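Local atomic coordinates of beta-d-glucoside glucohydrolase (Hypocrea jecorina, PDB entry 3ZZ1), a protein that probably hydrolyses terminal, non-reducing beta-D-glucosyl residues to release beta-D-glucose during cellulose breakdown. Residues Ile349-Ser354 against Val410-Thr415; Asp375-Met380 against Pro390-Pro395; Asp429-Phe434 against Gly471-Val476; Ile487-Leu492 against Ile532-Asn537. All coordinates share one frame; numbering follows the deposited sequence.

Contact 1: residues Ile349-Ser354 against Val410-Thr415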
loop_
_atom_site.group_PDB
_atom_site.type_symbol
_atom_site.label_atom_id
_atom_site.label_comp_id
_atom_site.label_asym_id
_atom_site.label_seq_id
_atom_site.Cartn_x
_atom_site.Cartn_y
_atom_site.Cartn_z
ATOM N N ILE A 349 1.182 20.446 -29.879
ATOM C CA ILE A 349 0.823 20.097 -28.507
ATOM C C ILE A 349 1.357 21.172 -27.566
ATOM O O ILE A 349 2.519 21.566 -27.671
ATOM C CB ILE A 349 1.408 18.713 -28.094
ATOM C CG1 ILE A 349 0.664 17.576 -28.804
ATOM C CG2 ILE A 349 1.340 18.517 -26.572
ATOM C CD1 ILE A 349 1.281 16.191 -28.612
ATOM N N ALA A 350 0.508 21.648 -26.658
ATOM C CA ALA A 350 0.971 22.465 -25.539
ATOM C C ALA A 350 1.130 21.602 -24.283
ATOM O O ALA A 350 0.264 20.786 -23.959
ATOM C CB ALA A 350 0.020 23.617 -25.279
ATOM N N VAL A 351 2.250 21.782 -23.592
ATOM C CA VAL A 351 2.509 21.099 -22.334
ATOM C C VAL A 351 2.632 22.181 -21.271
ATOM O O VAL A 351 3.462 23.081 -21.387
ATOM C CB VAL A 351 3.781 20.210 -22.409
ATOM C CG1 VAL A 351 4.104 19.603 -21.053
ATOM C CG2 VAL A 351 3.597 19.098 -23.446
ATOM N N VAL A 352 1.786 22.099 -20.252
ATOM C CA VAL A 352 1.622 23.193 -19.295
ATOM C C VAL A 352 1.650 22.681 -17.857
ATOM O O VAL A 352 0.955 21.719 -17.516
ATOM C CB VAL A 352 0.301 23.969 -19.557
ATOM C CG1 VAL A 352 0.057 25.029 -18.482
ATOM C CG2 VAL A 352 0.307 24.611 -20.944
ATOM N N GLY A 353 2.455 23.333 -17.022
ATOM C CA GLY A 353 2.525 23.006 -15.598
ATOM C C GLY A 353 3.936 22.701 -15.130
ATOM O O GLY A 353 4.709 22.060 -15.841
ATOM N N SER A 354 4.276 23.159 -13.930
ATOM C CA SER A 354 5.591 22.882 -13.357
ATOM C C SER A 354 5.814 21.384 -13.165
ATOM O O SER A 354 6.951 20.919 -13.215
ATOM C CB SER A 354 5.759 23.604 -12.028
ATOM O OG SER A 354 4.832 23.114 -11.079
ATOM N N VAL A 410 5.888 21.052 -30.216
ATOM C CA VAL A 410 5.568 21.099 -28.786
ATOM C C VAL A 410 5.891 22.466 -28.203
ATOM O O VAL A 410 7.008 22.961 -28.355
ATOM C CB VAL A 410 6.314 20.002 -27.977
ATOM C CG1 VAL A 410 5.857 19.989 -26.518
ATOM C CG2 VAL A 410 6.096 18.634 -28.598
ATOM N N THR A 411 4.904 23.075 -27.547
ATOM C CA THR A 411 5.126 24.329 -26.832
ATOM C C THR A 411 5.010 24.112 -25.323
ATOM O O THR A 411 4.000 23.602 -24.828
ATOM C CB THR A 411 4.169 25.444 -27.306
ATOM O OG1 THR A 411 4.273 25.593 -28.729
ATOM C CG2 THR A 411 4.525 26.768 -26.648
ATOM N N LEU A 412 6.054 24.511 -24.604
ATOM C CA LEU A 412 6.137 24.292 -23.165
ATOM C C LEU A 412 5.961 25.575 -22.350
ATOM O O LEU A 412 6.635 26.584 -22.594
ATOM C CB LEU A 412 7.474 23.627 -22.808
ATOM C CG LEU A 412 7.795 23.456 -21.317
ATOM C CD1 LEU A 412 6.853 22.453 -20.660
ATOM C CD2 LEU A 412 9.255 23.056 -21.109
ATOM N N SER A 413 5.043 25.519 -21.391
ATOM C CA SER A 413 4.954 26.507 -20.329
ATOM C C SER A 413 5.251 25.773 -19.026
ATOM O O SER A 413 4.365 25.138 -18.440
ATOM C CB SER A 413 3.565 27.140 -20.291
ATOM O OG SER A 413 3.503 28.144 -19.298
ATOM N N ASN A 414 6.499 25.862 -18.579
ATOM C CA ASN A 414 6.989 24.990 -17.514
ATOM C C ASN A 414 6.819 25.487 -16.078
ATOM O O ASN A 414 7.461 24.976 -15.167
ATOM C CB ASN A 414 8.449 24.570 -17.782
ATOM C CG ASN A 414 9.443 25.730 -17.695
ATOM O OD1 ASN A 414 10.596 25.583 -18.097
ATOM N ND2 ASN A 414 9.010 26.873 -17.175
ATOM N N THR A 415 5.960 26.486 -15.887
ATOM C CA THR A 415 5.584 26.941 -14.546
ATOM C C THR A 415 4.082 26.745 -14.362
ATOM O O THR A 415 3.414 26.172 -15.229
ATOM C CB THR A 415 5.938 28.434 -14.288
ATOM O OG1 THR A 415 5.076 29.280 -15.062
ATOM C CG2 THR A 415 7.399 28.735 -14.612
HETATM O O HOH W 1 2.925 23.758 -30.306
#
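Val351 packs between Val410 and Leu412 on one face of a parallel strand pair, and this is the dense part of the contact. Its CG2 meets Val410 CG1 at 3.9 Å. CG1, anti to the backbone N of Val351 (chi1 175°), instead reaches Leu412 CD1 at 4.0 Å, and the same Leu412 CD1 also rests on Val351 O. Helix 395-404 covers this face, with Ile399 against Val351 and Tyr396 against Leu412. That helix links the two strands, so the pair is a beta-alpha-beta unit at the edge of the six-stranded sheet in the alpha/beta sandwich domain of family 3 glycosidases, strand 409-413 being the outermost. Four nearly straight backbone bonds join the strands: Thr411 N to Ile349 O (2.8 Å), Val351 N to Thr411 O, Ser413 N to Val351 O, and Gly353 N to Ser413 O (3.0 Å). On the other face the only side-chain contact between Val352 and Ser413 is a looser one, CG2 to CB at 4.2 Å, with helix 418-425 lying beyond. Thr411, partly exposed, uses OG1 to hold a water at 2.8 Å that also makes a weak bond to Ile349 O. Past Gly353 the N-H...O bonds stop, though Ser354 CA still approaches Asn414 O at 3.3 Å, while Ser354 OG turns to Asp416 and Thr415 lies exposed.

Contact 2: residues Asp375-Met380 against Pro390-Pro395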
loop_
_atom_site.group_PDB
_atom_site.type_symbol
_atom_site.label_atom_id
_atom_site.label_comp_id
_atom_site.label_asym_id
_atom_site.label_seq_id
_atom_site.Cartn_x
_atom_site.Cartn_y
_atom_site.Cartn_z
ATOM N N ASP A 375 8.074 19.671 -6.099
ATOM C CA ASP A 375 8.694 20.617 -7.020
ATOM C C ASP A 375 9.028 19.933 -8.339
ATOM O O ASP A 375 9.896 19.062 -8.396
ATOM C CB ASP A 375 9.945 21.236 -6.396
ATOM C CG ASP A 375 10.531 22.344 -7.248
ATOM O OD1 ASP A 375 9.904 23.424 -7.352
ATOM O OD2 ASP A 375 11.622 22.130 -7.812
ATOM N N GLY A 376 8.332 20.337 -9.395
ATOM C CA GLY A 376 8.440 19.663 -10.676
ATOM C C GLY A 376 7.700 18.341 -10.609
ATOM O O GLY A 376 6.878 18.134 -9.714
ATOM N N ALA A 377 8.003 17.444 -11.544
ATOM C CA ALA A 377 7.324 16.153 -11.624
ATOM C C ALA A 377 7.361 15.402 -10.292
ATOM O O ALA A 377 8.404 15.349 -9.620
ATOM C CB ALA A 377 7.909 15.308 -12.740
ATOM N N LEU A 378 6.204 14.841 -9.936
ATOM C CA LEU A 378 5.990 14.094 -8.698
ATOM C C LEU A 378 5.960 12.582 -8.952
ATOM O O LEU A 378 5.273 12.113 -9.858
ATOM C CB LEU A 378 4.666 14.538 -8.059
ATOM C CG LEU A 378 4.265 13.937 -6.707
ATOM C CD1 LEU A 378 5.160 14.442 -5.574
ATOM C CD2 LEU A 378 2.811 14.241 -6.415
ATOM N N GLY A 379 6.690 11.826 -8.138
ATOM C CA GLY A 379 6.747 10.375 -8.282
ATOM C C GLY A 379 6.309 9.590 -7.056
ATOM O O GLY A 379 6.081 8.380 -7.136
ATOM N N MET A 380 6.202 10.276 -5.922
ATOM C CA MET A 380 5.825 9.657 -4.645
ATOM C C MET A 380 5.666 10.723 -3.568
ATOM O O MET A 380 6.066 11.871 -3.761
ATOM C CB MET A 380 6.884 8.645 -4.197
ATOM C CG MET A 380 8.232 9.269 -3.831
ATOM S SD MET A 380 9.529 8.045 -3.600
ATOM C CE MET A 380 9.548 7.260 -5.216
ATOM N N PRO A 390 17.436 7.100 -9.061
ATOM C CA PRO A 390 18.667 6.898 -9.826
ATOM C C PRO A 390 18.615 7.699 -11.132
ATOM O O PRO A 390 19.649 8.048 -11.698
ATOM C CB PRO A 390 18.660 5.395 -10.103
ATOM C CG PRO A 390 17.217 5.005 -10.072
ATOM C CD PRO A 390 16.579 5.899 -9.048
ATOM N N TYR A 391 17.395 7.965 -11.585
ATOM C CA TYR A 391 17.104 8.824 -12.731
ATOM C C TYR A 391 15.620 9.160 -12.620
ATOM O O TYR A 391 14.922 8.614 -11.755
ATOM C CB TYR A 391 17.403 8.106 -14.057
ATOM C CG TYR A 391 16.532 6.892 -14.304
ATOM C CD1 TYR A 391 16.896 5.639 -13.811
ATOM C CD2 TYR A 391 15.340 7.000 -15.023
ATOM C CE1 TYR A 391 16.097 4.521 -14.027
ATOM C CE2 TYR A 391 14.534 5.899 -15.243
ATOM C CZ TYR A 391 14.918 4.659 -14.742
ATOM O OH TYR A 391 14.119 3.560 -14.954
ATOM N N PHE A 392 15.138 10.048 -13.483
ATOM C CA PHE A 392 13.723 10.381 -13.521
ATOM C C PHE A 392 13.340 10.846 -14.918
ATOM O O PHE A 392 13.912 11.807 -15.436
ATOM C CB PHE A 392 13.380 11.464 -12.489
ATOM C CG PHE A 392 11.901 11.578 -12.189
ATOM C CD1 PHE A 392 11.025 12.169 -13.107
ATOM C CD2 PHE A 392 11.386 11.106 -10.984
ATOM C CE1 PHE A 392 9.667 12.272 -12.838
ATOM C CE2 PHE A 392 10.021 11.208 -10.697
ATOM C CZ PHE A 392 9.159 11.796 -11.624
ATOM N N VAL A 393 12.370 10.155 -15.514
ATOM C CA VAL A 393 11.853 10.511 -16.835
ATOM C C VAL A 393 10.648 11.443 -16.692
ATOM O O VAL A 393 9.538 10.994 -16.392
ATOM C CB VAL A 393 11.462 9.259 -17.666
ATOM C CG1 VAL A 393 11.106 9.654 -19.097
ATOM C CG2 VAL A 393 12.592 8.235 -17.671
ATOM N N ALA A 394 10.875 12.740 -16.909
ATOM C CA ALA A 394 9.820 13.747 -16.824
ATOM C C ALA A 394 8.797 13.600 -17.957
ATOM O O ALA A 394 9.163 13.239 -19.080
ATOM C CB ALA A 394 10.421 15.146 -16.827
ATOM N N PRO A 395 7.506 13.860 -17.658
ATOM C CA PRO A 395 6.467 13.831 -18.682
ATOM C C PRO A 395 6.825 14.663 -19.919
ATOM O O PRO A 395 6.669 14.173 -21.043
ATOM C CB PRO A 395 5.258 14.424 -17.964
ATOM C CG PRO A 395 5.462 14.059 -16.542
ATOM C CD PRO A 395 6.944 14.119 -16.318
#
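The Phe392 ring reaches across to Ala377 with its far end foremost, and CE1, CZ and CE2 do all the touching. Phe392 CG stands anti to its backbone N (chi1 -163°), and the outer ring atoms come up against residues 377-379. The closest approach is Ala377 CB to Phe392 CE1 at 3.5 Å. CZ follows at 3.9 Å from the same methyl, which therefore approaches obliquely beside the CE1-CZ bond. Round the tip the arrangement changes: here backbone replaces side chain, and it comes at the rim, near the plane of the ring. Leu378 C lies 4.2 Å from Phe392 CZ, and Gly379 CA lies 4.2 Å from Phe392 CE2. With no side chain on Gly379, the main chain itself comes up to the ring edge, while Leu378 turns its own side chain the other way.

Ala377 has a second apolar neighbour in Pro395, whose CD sits 3.9 Å from Ala377 CB. The directions from Ala377 CB to Phe392 CE1 and to Pro395 CD differ by about 80°. No hydrogen bond crosses between the segments, so the fit rests on van der Waals contact alone.

Both segments belong to the long loop between strand 348-352 and helix 395-404, within the crossover leading to strand 409-413 in the family 3 C-terminal domain. Tyr389 adds an edge-to-face ring contact to Phe392. Ala394 is the N-cap of helix 395-404 and Pro395 begins it, so the contact sets residues 375-380 against the helix start. Ser510 of helix 510-518 touches both Phe392 and Pro395, and Leu378 reaches Thr436 of strand 430-437.

Contact 3: residues Asp429-Phe434 against Gly471-Val476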
loop_
_atom_site.group_PDB
_atom_site.type_symbol
_atom_site.label_atom_id
_atom_site.label_comp_id
_atom_site.label_asym_id
_atom_site.label_seq_id
_atom_site.Cartn_x
_atom_site.Cartn_y
_atom_site.Cartn_z
ATOM N N ASP A 429 -3.616 22.263 -31.189
ATOM C CA ASP A 429 -4.592 21.193 -31.397
ATOM C C ASP A 429 -5.069 20.598 -30.080
ATOM O O ASP A 429 -6.272 20.435 -29.875
ATOM C CB ASP A 429 -4.020 20.105 -32.309
ATOM C CG ASP A 429 -3.734 20.615 -33.709
ATOM O OD1 ASP A 429 -4.676 21.082 -34.376
ATOM O OD2 ASP A 429 -2.571 20.556 -34.145
ATOM N N VAL A 430 -4.121 20.269 -29.201
ATOM C CA VAL A 430 -4.430 19.833 -27.839
ATOM C C VAL A 430 -3.503 20.505 -26.826
ATOM O O VAL A 430 -2.396 20.933 -27.163
ATOM C CB VAL A 430 -4.359 18.287 -27.652
ATOM C CG1 VAL A 430 -5.379 17.572 -28.544
ATOM C CG2 VAL A 430 -2.947 17.761 -27.910
ATOM N N ALA A 431 -3.979 20.596 -25.590
ATOM C CA ALA A 431 -3.197 21.134 -24.492
ATOM C C ALA A 431 -3.231 20.149 -23.336
ATOM O O ALA A 431 -4.308 19.751 -22.886
ATOM C CB ALA A 431 -3.746 22.487 -24.062
ATOM N N ILE A 432 -2.047 19.754 -22.870
ATOM C CA ILE A 432 -1.922 18.798 -21.772
ATOM C C ILE A 432 -1.451 19.535 -20.519
ATOM O O ILE A 432 -0.326 20.037 -20.481
ATOM C CB ILE A 432 -0.951 17.629 -22.118
ATOM C CG1 ILE A 432 -1.244 17.067 -23.518
ATOM C CG2 ILE A 432 -1.053 16.533 -21.068
ATOM C CD1 ILE A 432 -0.195 16.074 -24.051
ATOM N N VAL A 433 -2.319 19.596 -19.506
ATOM C CA VAL A 433 -2.039 20.333 -18.267
ATOM C C VAL A 433 -1.693 19.377 -17.126
ATOM O O VAL A 433 -2.386 18.376 -16.904
ATOM C CB VAL A 433 -3.222 21.245 -17.849
ATOM C CG1 VAL A 433 -2.815 22.190 -16.716
ATOM C CG2 VAL A 433 -3.714 22.055 -19.022
ATOM N N PHE A 434 -0.623 19.701 -16.405
ATOM C CA PHE A 434 -0.095 18.840 -15.349
ATOM C C PHE A 434 -0.299 19.434 -13.968
ATOM O O PHE A 434 0.223 20.508 -13.651
ATOM C CB PHE A 434 1.385 18.538 -15.590
ATOM C CG PHE A 434 1.626 17.607 -16.739
ATOM C CD1 PHE A 434 1.647 18.081 -18.046
ATOM C CD2 PHE A 434 1.804 16.249 -16.520
ATOM C CE1 PHE A 434 1.856 17.217 -19.113
ATOM C CE2 PHE A 434 2.015 15.387 -17.582
ATOM C CZ PHE A 434 2.039 15.873 -18.881
ATOM N N GLY A 471 -9.682 28.524 -21.046
ATOM C CA GLY A 471 -10.007 29.812 -21.660
ATOM C C GLY A 471 -9.324 30.028 -23.005
ATOM O O GLY A 471 -9.789 30.827 -23.822
ATOM N N ALA A 472 -8.232 29.303 -23.240
ATOM C CA ALA A 472 -7.420 29.480 -24.445
ATOM C C ALA A 472 -7.414 28.280 -25.399
ATOM O O ALA A 472 -6.838 28.358 -26.486
ATOM C CB ALA A 472 -5.999 29.870 -24.066
ATOM N N ASN A 473 -8.054 27.179 -25.006
ATOM C CA ASN A 473 -8.025 25.947 -25.803
ATOM C C ASN A 473 -9.260 25.064 -25.597
ATOM O O ASN A 473 -9.674 24.820 -24.462
ATOM C CB ASN A 473 -6.737 25.156 -25.508
ATOM C CG ASN A 473 -6.422 24.115 -26.572
ATOM O OD1 ASN A 473 -7.156 23.140 -26.745
ATOM N ND2 ASN A 473 -5.310 24.308 -27.274
ATOM N N SER A 474 -9.828 24.583 -26.702
ATOM C CA SER A 474 -11.024 23.735 -26.675
ATOM C C SER A 474 -10.759 22.280 -26.286
ATOM O O SER A 474 -11.681 21.569 -25.887
ATOM C CB SER A 474 -11.727 23.759 -28.035
ATOM O OG SER A 474 -12.618 24.851 -28.133
ATOM N N ASN A 475 -9.508 21.843 -26.411
ATOM C CA ASN A 475 -9.161 20.431 -26.272
ATOM C C ASN A 475 -8.104 20.187 -25.206
ATOM O O ASN A 475 -6.927 19.964 -25.514
ATOM C CB ASN A 475 -8.705 19.865 -27.618
ATOM C CG ASN A 475 -9.841 19.738 -28.606
ATOM O OD1 ASN A 475 -10.778 18.964 -28.398
ATOM N ND2 ASN A 475 -9.768 20.501 -29.691
ATOM N N VAL A 476 -8.542 20.222 -23.951
ATOM C CA VAL A 476 -7.638 20.135 -22.812
ATOM C C VAL A 476 -7.601 18.719 -22.243
ATOM O O VAL A 476 -8.645 18.090 -22.032
ATOM C CB VAL A 476 -8.030 21.140 -21.702
ATOM C CG1 VAL A 476 -7.021 21.105 -20.556
ATOM C CG2 VAL A 476 -8.139 22.549 -22.274
HETATM O O HOH W 2 -8.286 22.780 -30.067
#
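Strand 430-437, helix 462-472 and strand 476-482 form a beta-alpha-beta unit, and this contact lies where the chain leaves the helix and enters the second strand beside the first. The parallel pairing starts with Ala431 N donating to Asn475 O, 3.0 Å long and fairly straight at 163°, with the donor tilted 23° from the carbonyl plane. Two CA-H...O contacts flank it, one from Val430 CA to the same Asn475 O and one from Val476 CA to Ala431 O at 3.4 Å. Farther along, Val433 CG2 meets Val476 CG1 at 3.8 Å, on the face that Val469 of the helix covers.

The turn before the strand is shaped by Asn473. Its OD1 accepts from Asn475 N at 2.7 Å, in the plane of the side-chain carbonyl, and closes an Asx turn. Chi1 (-162°) sets Asn473 CG anti to the backbone N, 4.0 Å from Ala431 CB, and ND2 is equally near that methyl. ND2 in turn donates to Ala425 O and Lys428 O, so both ends of this buried amide are satisfied and its flip is fixed. At the more open end a water links Asp429 O to Asn475 ND2, the latter bond 2.7 Å long. An Asx turn leading from a helix into a neighbouring parallel strand is here the closing step of a beta-alpha-beta crossover in an alpha/beta sheet domain.

Contact 4: residues Ile487-Leu492 against Ile532-Asn537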
loop_
_atom_site.group_PDB
_atom_site.type_symbol
_atom_site.label_atom_id
_atom_site.label_comp_id
_atom_site.label_asym_id
_atom_site.label_seq_id
_atom_site.Cartn_x
_atom_site.Cartn_y
_atom_site.Cartn_z
ATOM N N ILE A 487 -10.737 16.582 -5.406
ATOM C CA ILE A 487 -12.049 16.950 -5.935
ATOM C C ILE A 487 -11.847 17.575 -7.323
ATOM O O ILE A 487 -11.150 18.585 -7.471
ATOM C CB ILE A 487 -12.817 17.910 -4.983
ATOM C CG1 ILE A 487 -12.930 17.311 -3.570
ATOM C CG2 ILE A 487 -14.187 18.265 -5.556
ATOM C CD1 ILE A 487 -13.890 16.134 -3.432
ATOM N N LEU A 488 -12.437 16.949 -8.336
ATOM C CA LEU A 488 -12.172 17.329 -9.723
ATOM C C LEU A 488 -13.317 18.122 -10.356
ATOM O O LEU A 488 -13.299 18.406 -11.557
ATOM C CB LEU A 488 -11.852 16.084 -10.559
ATOM C CG LEU A 488 -10.620 15.264 -10.166
ATOM C CD1 LEU A 488 -10.698 13.881 -10.784
ATOM C CD2 LEU A 488 -9.312 15.969 -10.543
ATOM N N GLU A 489 -14.294 18.495 -9.533
ATOM C CA GLU A 489 -15.536 19.125 -9.998
ATOM C C GLU A 489 -15.362 20.470 -10.699
ATOM O O GLU A 489 -16.112 20.777 -11.626
ATOM C CB GLU A 489 -16.535 19.250 -8.851
ATOM C CG GLU A 489 -16.951 17.916 -8.281
ATOM C CD GLU A 489 -17.560 17.003 -9.323
ATOM O OE1 GLU A 489 -18.544 17.417 -9.977
ATOM O OE2 GLU A 489 -17.057 15.869 -9.484
ATOM N N GLN A 490 -14.389 21.264 -10.254
ATOM C CA GLN A 490 -14.046 22.524 -10.922
ATOM C C GLN A 490 -13.470 22.283 -12.312
ATOM O O GLN A 490 -13.774 23.009 -13.263
ATOM C CB GLN A 490 -13.027 23.312 -10.103
ATOM C CG GLN A 490 -13.631 24.221 -9.065
ATOM C CD GLN A 490 -13.036 25.605 -9.113
ATOM O OE1 GLN A 490 -12.015 25.829 -9.757
ATOM N NE2 GLN A 490 -13.678 26.544 -8.446
ATOM N N ILE A 491 -12.625 21.264 -12.412
ATOM C CA ILE A 491 -11.994 20.901 -13.670
ATOM C C ILE A 491 -13.016 20.276 -14.624
ATOM O O ILE A 491 -13.017 20.570 -15.825
ATOM C CB ILE A 491 -10.777 19.980 -13.415
ATOM C CG1 ILE A 491 -9.624 20.803 -12.827
ATOM C CG2 ILE A 491 -10.343 19.255 -14.683
ATOM C CD1 ILE A 491 -8.542 19.982 -12.172
ATOM N N LEU A 492 -13.902 19.447 -14.077
ATOM C CA LEU A 492 -14.889 18.725 -14.884
ATOM C C LEU A 492 -16.011 19.611 -15.415
ATOM O O LEU A 492 -16.646 19.275 -16.415
ATOM C CB LEU A 492 -15.476 17.546 -14.105
ATOM C CG LEU A 492 -14.491 16.413 -13.822
ATOM C CD1 LEU A 492 -15.039 15.510 -12.738
ATOM C CD2 LEU A 492 -14.173 15.632 -15.089
ATOM N N ILE A 532 -13.309 8.906 -5.439
ATOM C CA ILE A 532 -13.211 10.338 -5.718
ATOM C C ILE A 532 -14.623 10.911 -5.686
ATOM O O ILE A 532 -15.444 10.651 -6.585
ATOM C CB ILE A 532 -12.495 10.640 -7.067
ATOM C CG1 ILE A 532 -11.055 10.102 -7.035
ATOM C CG2 ILE A 532 -12.528 12.154 -7.373
ATOM C CD1 ILE A 532 -10.325 10.138 -8.369
ATOM N N ALA A 533 -14.907 11.667 -4.629
ATOM C CA ALA A 533 -16.242 12.212 -4.399
ATOM C C ALA A 533 -16.489 13.472 -5.218
ATOM O O ALA A 533 -15.565 14.021 -5.825
ATOM C CB ALA A 533 -16.439 12.507 -2.924
ATOM N N LYS A 534 -17.745 13.923 -5.219
ATOM C CA LYS A 534 -18.120 15.207 -5.811
ATOM C C LYS A 534 -17.906 16.361 -4.832
ATOM O O LYS A 534 -17.854 17.525 -5.238
ATOM C CB LYS A 534 -19.581 15.183 -6.282
ATOM C CG LYS A 534 -19.857 14.212 -7.414
ATOM C CD LYS A 534 -21.266 14.374 -7.964
ATOM C CE LYS A 534 -21.546 13.329 -9.022
ATOM N NZ LYS A 534 -22.913 13.446 -9.598
ATOM N N SER A 535 -17.781 16.032 -3.546
ATOM C CA SER A 535 -17.648 17.030 -2.485
ATOM C C SER A 535 -16.770 16.499 -1.348
ATOM O O SER A 535 -16.803 15.302 -1.056
ATOM C CB SER A 535 -19.034 17.396 -1.942
ATOM O OG SER A 535 -18.944 18.344 -0.891
ATOM N N PRO A 536 -15.981 17.380 -0.701
ATOM C CA PRO A 536 -15.212 16.951 0.473
ATOM C C PRO A 536 -16.122 16.461 1.602
ATOM O O PRO A 536 -15.712 15.628 2.415
ATOM C CB PRO A 536 -14.488 18.229 0.914
ATOM C CG PRO A 536 -14.464 19.100 -0.285
ATOM C CD PRO A 536 -15.725 18.794 -1.037
ATOM N N ASN A 537 -17.350 16.975 1.631
ATOM C CA ASN A 537 -18.307 16.654 2.684
ATOM C C ASN A 537 -18.974 15.290 2.507
ATOM O O ASN A 537 -19.712 14.838 3.390
ATOM C CB ASN A 537 -19.360 17.762 2.803
ATOM C CG ASN A 537 -18.754 19.105 3.168
ATOM O OD1 ASN A 537 -18.869 20.070 2.418
ATOM N ND2 ASN A 537 -18.090 19.167 4.322
HETATM O O HOH W 3 -14.610 15.157 -8.172
#
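Ile487 CD1 lies squarely over one face of the planar Ser535-Pro536 peptide, 3.6 Å from Ser535 C. It also meets the proline at the ring's CD (4.0 Å), and the Ile487 and Pro536 side chains cross at about a right angle. The second flat group, the Glu489 carboxylate, has the backbone and inner side chain of Lys534 over one face, and Glu489 CG comes within 3.2 Å of Lys534 O. A bend at chi2 (-58°) brings CD round to this position. At OE2 a water donates to the carboxylate at 2.9 Å. The same water donates to Ala533 O and accepts from Leu488 N at 2.8 Å, bridging two segments that share no direct hydrogen bond. Separately, Leu488 CD1 touches Ile532 CG2 at 4.2 Å, and Trp502 packs on both residues. The contact sets the N-terminal end of helix 489-492, between sheet strands 476-482 and 497-502, against the loop following helix 510-518.

Glu489 OE2 also forms a salt bridge with Arg570, whereas Lys534 NZ stays 5.9 Å from Glu489 OE1. Lys534 thus contributes its aliphatic part more than its charge. Glu489 directly follows the N-cap Leu488, and with arginine and water beside it is probably ionised.

Overall arrangement
All four contacts belong to the family 3 C-terminal domain, but they hold it together differently. Contacts 1 and 3 build the same sheet: strands 348-352 and 430-437 are neighbours, joined directly through Ala350 O and Ile432 N (2.8 Å). Contact 1, on the edge strand, is partly buried and has four backbone bonds; contact 3, farther in, is buried and has one, supplemented by side-chain packing and the Asn473 amide. Contact 2, the smallest in buried area, is purely apolar and also buried; it meets contact 3 where Pro395 packs on Phe434. Contact 4 stands apart, about 25 Å from contact 1 centre to centre. Partly buried, it replaces direct bonds with apolar packing and a bridging water.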